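Long-range contacts in minor structural protein 5 (Lactococcus phage Tuc2009, PDB 5E7T), which probably serves as an accessory component of the phage baseplate in host recognition, with a domain related to galactose-binding folds that suggests contact with surface carbohydrates: residues K85-V90 / S186-Y191; G208-T213 / S221-W226. All coordinates share one frame; numbering follows the deposited sequence.

Interaction 1 of 2, residues K85-V90 / S186-Y191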
ATOM      1  N   LYS B  85      38.625 -43.191 -14.470  1.00 58.06           N
ATOM      2  CA  LYS B  85      38.151 -44.471 -13.944  1.00 56.15           C
ATOM      3  C   LYS B  85      37.201 -44.197 -12.811  1.00 61.24           C
ATOM      4  O   LYS B  85      37.337 -43.186 -12.116  1.00 62.09           O
ATOM      5  CB  LYS B  85      39.285 -45.390 -13.466  1.00 56.60           C
ATOM      6  CG  LYS B  85      40.553 -45.302 -14.281  1.00 62.02           C
ATOM      7  CD  LYS B  85      40.846 -46.557 -15.040  1.00 71.35           C
ATOM      8  CE  LYS B  85      41.759 -46.285 -16.202  1.00 82.69           C
ATOM      9  NZ  LYS B  85      42.332 -47.542 -16.754  1.00103.30           N
ATOM     10  N   TYR B  86      36.212 -45.074 -12.650  1.00 57.43           N
ATOM     11  CA  TYR B  86      35.224 -45.041 -11.577  1.00 56.29           C
ATOM     12  C   TYR B  86      35.140 -46.459 -11.062  1.00 62.61           C
ATOM     13  O   TYR B  86      35.272 -47.383 -11.863  1.00 65.51           O
ATOM     14  CB  TYR B  86      33.868 -44.555 -12.078  1.00 56.30           C
ATOM     15  CG  TYR B  86      33.836 -43.068 -12.319  1.00 59.02           C
ATOM     16  CD1 TYR B  86      34.427 -42.509 -13.451  1.00 61.49           C
ATOM     17  CD2 TYR B  86      33.185 -42.212 -11.435  1.00 60.26           C
ATOM     18  CE1 TYR B  86      34.415 -41.134 -13.675  1.00 61.56           C
ATOM     19  CE2 TYR B  86      33.159 -40.832 -11.651  1.00 61.74           C
ATOM     20  CZ  TYR B  86      33.772 -40.300 -12.779  1.00 68.73           C
ATOM     21  OH  TYR B  86      33.752 -38.947 -13.010  1.00 69.77           O
ATOM     22  N   THR B  87      35.011 -46.647  -9.741  1.00 56.56           N
ATOM     23  CA  THR B  87      34.954 -47.975  -9.155  1.00 56.05           C
ATOM     24  C   THR B  87      33.609 -48.208  -8.484  1.00 61.41           C
ATOM     25  O   THR B  87      33.161 -47.387  -7.675  1.00 61.92           O
ATOM     26  CB  THR B  87      36.174 -48.233  -8.238  1.00 59.40           C
ATOM     27  OG1 THR B  87      37.383 -48.064  -8.985  1.00 61.19           O
ATOM     28  CG2 THR B  87      36.172 -49.621  -7.632  1.00 53.19           C
ATOM     29  N   MET B  88      32.974 -49.345  -8.816  1.00 57.42           N
ATOM     30  CA  MET B  88      31.707 -49.754  -8.239  1.00 56.48           C
ATOM     31  C   MET B  88      31.967 -50.873  -7.268  1.00 60.36           C
ATOM     32  O   MET B  88      32.784 -51.731  -7.558  1.00 61.01           O
ATOM     33  CB  MET B  88      30.736 -50.188  -9.323  1.00 59.00           C
ATOM     34  CG  MET B  88      30.238 -49.051 -10.151  1.00 63.07           C
ATOM     35  SD  MET B  88      29.013 -49.650 -11.321  1.00 68.67           S
ATOM     36  CE  MET B  88      27.504 -49.505 -10.290  1.00 65.38           C
ATOM     37  N   SER B  89      31.309 -50.843  -6.101  1.00 57.13           N
ATOM     38  CA  SER B  89      31.416 -51.819  -4.994  1.00 56.67           C
ATOM     39  C   SER B  89      30.001 -52.039  -4.443  1.00 62.39           C
ATOM     40  O   SER B  89      29.233 -51.080  -4.366  1.00 63.48           O
ATOM     41  CB  SER B  89      32.340 -51.308  -3.884  1.00 58.76           C
ATOM     42  OG  SER B  89      32.744 -49.954  -4.061  1.00 72.30           O
ATOM     43  N   VAL B  90      29.624 -53.298  -4.118  1.00 57.33           N
ATOM     44  CA  VAL B  90      28.281 -53.624  -3.634  1.00 55.34           C
ATOM     45  C   VAL B  90      28.287 -54.971  -2.923  1.00 60.38           C
ATOM     46  O   VAL B  90      29.061 -55.857  -3.308  1.00 60.66           O
ATOM     47  CB  VAL B  90      27.234 -53.568  -4.793  1.00 57.28           C
ATOM     48  CG1 VAL B  90      27.505 -54.618  -5.870  1.00 56.84           C
ATOM     49  CG2 VAL B  90      25.809 -53.667  -4.275  1.00 57.05           C
ATOM     50  N   SER B 186      40.296 -45.825  -9.011  1.00 57.24           N
ATOM     51  CA  SER B 186      40.623 -47.207  -9.356  1.00 57.57           C
ATOM     52  C   SER B 186      40.582 -48.143  -8.143  1.00 62.63           C
ATOM     53  O   SER B 186      40.981 -49.310  -8.252  1.00 63.53           O
ATOM     54  CB  SER B 186      42.011 -47.252  -9.986  1.00 62.04           C
ATOM     55  OG  SER B 186      42.007 -46.660 -11.272  1.00 75.02           O
ATOM     56  N   ILE B 187      40.139 -47.625  -6.981  1.00 57.74           N
ATOM     57  CA  ILE B 187      40.075 -48.370  -5.730  1.00 56.73           C
ATOM     58  C   ILE B 187      38.684 -48.251  -5.137  1.00 61.14           C
ATOM     59  O   ILE B 187      38.118 -47.146  -5.085  1.00 59.94           O
ATOM     60  CB  ILE B 187      41.169 -47.891  -4.721  1.00 59.85           C
ATOM     61  CG1 ILE B 187      42.586 -48.167  -5.257  1.00 61.19           C
ATOM     62  CG2 ILE B 187      40.989 -48.537  -3.326  1.00 60.13           C
ATOM     63  CD1 ILE B 187      43.674 -47.331  -4.657  1.00 68.75           C
ATOM     64  N   ALA B 188      38.161 -49.408  -4.656  1.00 58.36           N
ATOM     65  CA  ALA B 188      36.890 -49.554  -3.946  1.00 57.19           C
ATOM     66  C   ALA B 188      37.258 -49.336  -2.497  1.00 62.16           C
ATOM     67  O   ALA B 188      37.764 -50.256  -1.830  1.00 62.79           O
ATOM     68  CB  ALA B 188      36.320 -50.957  -4.147  1.00 57.57           C
ATOM     69  N   THR B 189      37.119 -48.069  -2.046  1.00 56.72           N
ATOM     70  CA  THR B 189      37.446 -47.646  -0.686  1.00 55.22           C
ATOM     71  C   THR B 189      36.232 -47.933   0.195  1.00 58.76           C
ATOM     72  O   THR B 189      35.157 -48.260  -0.359  1.00 57.12           O
ATOM     73  CB  THR B 189      37.891 -46.170  -0.663  1.00 59.72           C
ATOM     74  OG1 THR B 189      36.770 -45.320  -0.891  1.00 59.94           O
ATOM     75  CG2 THR B 189      39.032 -45.867  -1.638  1.00 53.16           C
ATOM     76  N   PRO B 190      36.349 -47.837   1.555  1.00 56.43           N
ATOM     77  CA  PRO B 190      35.204 -48.179   2.408  1.00 55.79           C
ATOM     78  C   PRO B 190      33.927 -47.435   2.091  1.00 58.97           C
ATOM     79  O   PRO B 190      33.948 -46.301   1.609  1.00 59.45           O
ATOM     80  CB  PRO B 190      35.719 -47.893   3.812  1.00 58.34           C
ATOM     81  CG  PRO B 190      37.170 -48.142   3.721  1.00 62.80           C
ATOM     82  CD  PRO B 190      37.535 -47.546   2.392  1.00 58.30           C
ATOM     83  N   TYR B 191      32.805 -48.117   2.310  1.00 54.96           N
ATOM     84  CA  TYR B 191      31.486 -47.563   2.068  1.00 53.76           C
ATOM     85  C   TYR B 191      31.377 -46.197   2.714  1.00 61.09           C
ATOM     86  O   TYR B 191      31.781 -46.010   3.854  1.00 62.77           O
ATOM     87  CB  TYR B 191      30.369 -48.483   2.597  1.00 53.67           C
ATOM     88  CG  TYR B 191      29.009 -47.825   2.547  1.00 56.04           C
ATOM     89  CD1 TYR B 191      28.298 -47.736   1.350  1.00 58.78           C
ATOM     90  CD2 TYR B 191      28.500 -47.154   3.652  1.00 56.70           C
ATOM     91  CE1 TYR B 191      27.081 -47.059   1.278  1.00 59.60           C
ATOM     92  CE2 TYR B 191      27.280 -46.485   3.593  1.00 57.75           C
ATOM     93  CZ  TYR B 191      26.577 -46.435   2.403  1.00 64.32           C
ATOM     94  OH  TYR B 191      25.369 -45.797   2.373  1.00 66.84           O
TER
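T87 lies against the backbone of S186 to A188, and its three side-chain atoms touch successive parts of that loop. CB faces the I187 carbonyl, 3.9 Å from I187 O. From there OG1 turns toward the N-terminal end of the loop: it sits anti to the T87 carbonyl carbon (chi1 -57°) and comes 3.3 Å from S186 C. It makes no hydrogen bond across the contact, because I187 N approaches at a poor angle; its partners are G185 O and the T144 hydroxyl. The methyl CG2 goes the other way, 3.6 Å from A188 N and 3.7 Å from A188 CB. In this antiparallel sheet of the BppA domain, a member of the galactose-binding-like clan, strand 85-98 runs between strands 171-184 and 139-146. The chain leaving 171-184 doubles back over the face that carries K85, T87 and S89, while Y86 and M88 point to the other face, toward strand 121-126 of the second sheet. One step further along, S89 OG meets A188 CB at 3.7 Å. At the opposite end the aliphatic part of K85 passes S186, with CG 3.6 Å from S186 OG; the chain bends at chi2 and its end leads away from the loop.

Interaction 2 of 2, residues G208-T213 / S221-W226; sequences GTYVDT and SSKYDW
D225 O takes the amide of T209 across the contact, with T209 N at 3.1 Å, and a water that donates to it, its oxygen 2.9 Å from D225 O. The same water hydrogen-bonds to T209 OG1 and so bridges the two residues, while G208 CA also points a C-H at this carbonyl. The return bond, D225 N to T209 O at 2.8 Å, completes the antiparallel hydrogen-bonded pair T209-D225; the donor lies 36° above the plane of the T209 carbonyl. Next to it, G208 and W226 form a non-hydrogen-bonded pair. Having no side chain, G208 lets the indole lie against its backbone: G208 CA sits over the face of the six-membered ring of W226, 3.7 Å from its centroid, a CH-pi contact. Strand 206-210 is the middle strand of a three-stranded antiparallel sheet, flanked by 225-228 here and by the N-terminal strand 8-12. The indole is also held at its edge, where W226 NE1 donates to S221 O at 2.7 Å, nearly in the ring plane. Y224 N reaches S221 O too, from the opposite face of that carbonyl. One residue on from the T209-D225 pair, Y210 has CG between its backbone N and carbonyl carbon (chi1 87°), and the ring turns its CD2-CE2 edge to the face of Y224. This edge-to-face pair has centroids 4.9 Å apart and planes at 68°. K223 CG covers one face of the Y210 ring almost centrally, 3.9 Å from the ring centroid, before the chain bends and brings NZ toward the T213 methyl. Both tyrosine hydroxyls go to the backbone of S218 in the intervening loop, Y210 OH to its N and Y224 OH to its O.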
ATOM      1  N   GLY B 208      46.537 -44.807  12.216  1.00 77.64           N
ATOM      2  CA  GLY B 208      47.621 -45.722  12.526  1.00 80.64           C
ATOM      3  C   GLY B 208      48.842 -45.432  11.690  1.00 88.69           C
ATOM      4  O   GLY B 208      48.725 -45.219  10.482  1.00 87.90           O
ATOM      5  N   THR B 209      50.018 -45.396  12.335  1.00 88.80           N
ATOM      6  CA  THR B 209      51.286 -45.128  11.663  1.00 90.08           C
ATOM      7  C   THR B 209      52.420 -46.012  12.116  1.00 98.60           C
ATOM      8  O   THR B 209      52.479 -46.437  13.270  1.00 98.63           O
ATOM      9  CB  THR B 209      51.694 -43.659  11.752  1.00 94.40           C
ATOM     10  OG1 THR B 209      51.279 -43.124  13.006  1.00 96.68           O
ATOM     11  CG2 THR B 209      51.145 -42.835  10.611  1.00 88.29           C
ATOM     12  N   TYR B 210      53.314 -46.293  11.163  1.00 98.67           N
ATOM     13  CA  TYR B 210      54.563 -47.037  11.292  1.00101.77           C
ATOM     14  C   TYR B 210      55.502 -46.578  10.166  1.00110.47           C
ATOM     15  O   TYR B 210      55.028 -46.034   9.161  1.00107.93           O
ATOM     16  CB  TYR B 210      54.358 -48.563  11.409  1.00102.71           C
ATOM     17  CG  TYR B 210      54.270 -49.335  10.115  1.00103.12           C
ATOM     18  CD1 TYR B 210      55.414 -49.805   9.483  1.00106.63           C
ATOM     19  CD2 TYR B 210      53.041 -49.709   9.591  1.00102.02           C
ATOM     20  CE1 TYR B 210      55.338 -50.567   8.320  1.00107.29           C
ATOM     21  CE2 TYR B 210      52.951 -50.463   8.422  1.00102.52           C
ATOM     22  CZ  TYR B 210      54.104 -50.888   7.786  1.00111.33           C
ATOM     23  OH  TYR B 210      54.039 -51.632   6.630  1.00111.57           O
ATOM     24  N   VAL B 211      56.826 -46.734  10.360  1.00113.18           N
ATOM     25  CA  VAL B 211      57.839 -46.218   9.429  1.00115.05           C
ATOM     26  C   VAL B 211      58.927 -47.218   9.000  1.00124.39           C
ATOM     27  O   VAL B 211      58.922 -48.384   9.405  1.00123.61           O
ATOM     28  CB  VAL B 211      58.507 -44.936  10.021  1.00119.43           C
ATOM     29  CG1 VAL B 211      57.621 -43.715   9.865  1.00116.97           C
ATOM     30  CG2 VAL B 211      58.911 -45.131  11.482  1.00121.23           C
ATOM     31  N   ASP B 212      59.848 -46.706   8.138  1.00126.02           N
ATOM     32  CA  ASP B 212      61.111 -47.249   7.612  1.00130.13           C
ATOM     33  C   ASP B 212      61.059 -48.566   6.812  1.00136.22           C
ATOM     34  O   ASP B 212      62.089 -48.930   6.215  1.00138.31           O
ATOM     35  CB  ASP B 212      62.141 -47.426   8.764  1.00135.33           C
ATOM     36  CG  ASP B 212      63.113 -46.275   8.986  1.00149.12           C
ATOM     37  OD1 ASP B 212      63.816 -45.897   8.024  1.00150.08           O
ATOM     38  OD2 ASP B 212      63.256 -45.837  10.150  1.00157.14           O
ATOM     39  N   THR B 213      59.918 -49.293   6.805  1.00131.20           N
ATOM     40  CA  THR B 213      59.891 -50.590   6.113  1.00131.33           C
ATOM     41  C   THR B 213      59.903 -50.407   4.572  1.00135.02           C
ATOM     42  O   THR B 213      60.278 -49.338   4.072  1.00134.98           O
ATOM     43  CB  THR B 213      58.769 -51.528   6.635  1.00133.73           C
ATOM     44  OG1 THR B 213      57.504 -51.136   6.115  1.00129.46           O
ATOM     45  CG2 THR B 213      58.740 -51.653   8.162  1.00131.51           C
ATOM     46  N   SER B 221      46.457 -54.675  11.119  1.00 89.42           N
ATOM     47  CA  SER B 221      46.138 -53.548  11.998  1.00 88.86           C
ATOM     48  C   SER B 221      47.169 -53.331  13.099  1.00 94.29           C
ATOM     49  O   SER B 221      47.588 -52.198  13.308  1.00 93.37           O
ATOM     50  CB  SER B 221      44.735 -53.691  12.581  1.00 92.46           C
ATOM     51  OG  SER B 221      44.588 -54.865  13.361  1.00105.40           O
ATOM     52  N   SER B 222      47.647 -54.425  13.729  1.00 92.97           N
ATOM     53  CA  SER B 222      48.630 -54.403  14.817  1.00 94.79           C
ATOM     54  C   SER B 222      50.011 -53.803  14.453  1.00 98.07           C
ATOM     55  O   SER B 222      50.691 -53.304  15.352  1.00 98.86           O
ATOM     56  CB  SER B 222      48.802 -55.795  15.418  1.00101.01           C
ATOM     57  OG  SER B 222      49.416 -56.696  14.511  1.00113.55           O
ATOM     58  N   LYS B 223      50.412 -53.819  13.158  1.00 92.87           N
ATOM     59  CA  LYS B 223      51.704 -53.265  12.720  1.00 93.17           C
ATOM     60  C   LYS B 223      51.794 -51.732  12.949  1.00 96.13           C
ATOM     61  O   LYS B 223      52.892 -51.188  13.068  1.00 97.03           O
ATOM     62  CB  LYS B 223      51.974 -53.627  11.240  1.00 94.63           C
ATOM     63  CG  LYS B 223      53.445 -53.510  10.809  1.00108.37           C
ATOM     64  CD  LYS B 223      54.201 -54.848  10.862  1.00120.65           C
ATOM     65  CE  LYS B 223      55.678 -54.704  11.205  1.00131.08           C
ATOM     66  NZ  LYS B 223      56.491 -54.157  10.081  1.00136.13           N
ATOM     67  N   TYR B 224      50.626 -51.065  13.044  1.00 90.23           N
ATOM     68  CA  TYR B 224      50.440 -49.622  13.202  1.00 88.32           C
ATOM     69  C   TYR B 224      50.361 -49.130  14.664  1.00 93.18           C
ATOM     70  O   TYR B 224      50.047 -49.910  15.569  1.00 93.58           O
ATOM     71  CB  TYR B 224      49.158 -49.208  12.443  1.00 85.94           C
ATOM     72  CG  TYR B 224      49.246 -49.405  10.946  1.00 85.40           C
ATOM     73  CD1 TYR B 224      49.749 -48.405  10.118  1.00 86.83           C
ATOM     74  CD2 TYR B 224      48.818 -50.589  10.352  1.00 85.53           C
ATOM     75  CE1 TYR B 224      49.852 -48.588   8.737  1.00 86.67           C
ATOM     76  CE2 TYR B 224      48.909 -50.782   8.970  1.00 85.50           C
ATOM     77  CZ  TYR B 224      49.435 -49.781   8.167  1.00 90.74           C
ATOM     78  OH  TYR B 224      49.517 -49.955   6.805  1.00 87.37           O
ATOM     79  N   ASP B 225      50.633 -47.821  14.875  1.00 89.19           N
ATOM     80  CA  ASP B 225      50.507 -47.144  16.169  1.00 89.64           C
ATOM     81  C   ASP B 225      49.230 -46.306  16.065  1.00 91.31           C
ATOM     82  O   ASP B 225      49.183 -45.318  15.325  1.00 90.04           O
ATOM     83  CB  ASP B 225      51.749 -46.283  16.487  1.00 93.08           C
ATOM     84  CG  ASP B 225      53.045 -47.063  16.668  1.00106.52           C
ATOM     85  OD1 ASP B 225      53.070 -48.004  17.507  1.00108.68           O
ATOM     86  OD2 ASP B 225      54.053 -46.696  16.021  1.00111.86           O
ATOM     87  N   TRP B 226      48.173 -46.754  16.746  1.00 87.19           N
ATOM     88  CA  TRP B 226      46.834 -46.167  16.680  1.00 85.30           C
ATOM     89  C   TRP B 226      46.517 -45.043  17.669  1.00 90.30           C
ATOM     90  O   TRP B 226      46.536 -45.255  18.885  1.00 91.67           O
ATOM     91  CB  TRP B 226      45.798 -47.271  16.821  1.00 83.54           C
ATOM     92  CG  TRP B 226      45.892 -48.263  15.715  1.00 83.88           C
ATOM     93  CD1 TRP B 226      46.575 -49.442  15.727  1.00 88.01           C
ATOM     94  CD2 TRP B 226      45.390 -48.101  14.381  1.00 81.83           C
ATOM     95  NE1 TRP B 226      46.467 -50.061  14.507  1.00 86.71           N
ATOM     96  CE2 TRP B 226      45.765 -49.250  13.652  1.00 86.16           C
ATOM     97  CE3 TRP B 226      44.631 -47.109  13.739  1.00 81.01           C
ATOM     98  CZ2 TRP B 226      45.415 -49.429  12.309  1.00 83.67           C
ATOM     99  CZ3 TRP B 226      44.315 -47.277  12.401  1.00 81.10           C
ATOM    100  CH2 TRP B 226      44.683 -48.437  11.709  1.00 81.93           C
TER
HETATM  101  O   HOH W   1      49.470 -42.457  15.280  1.00 64.18           O

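Overall arrangement
The chain starts with strand 8-12, which will later flank the first strand of interaction 2, and then builds the large two-sheet domain. Interaction 1 closes a 95-residue excursion through most of that domain's strands, bringing the loop that leaves strand 171-184 back against strand 85-98. The chain next runs on to strand 206-210, where interaction 2 closes a loop of seven residues onto strand 225-228. The two contacts follow one another in series, neither nesting nor crossing; their centres are 25 Å apart and their nearest atoms about 11 Å. Interaction 1 lays the chain leaving strand 171-184 on the sheet it has just left, whereas interaction 2 joins neighbouring strands of the small sheet that includes the N-terminal strand.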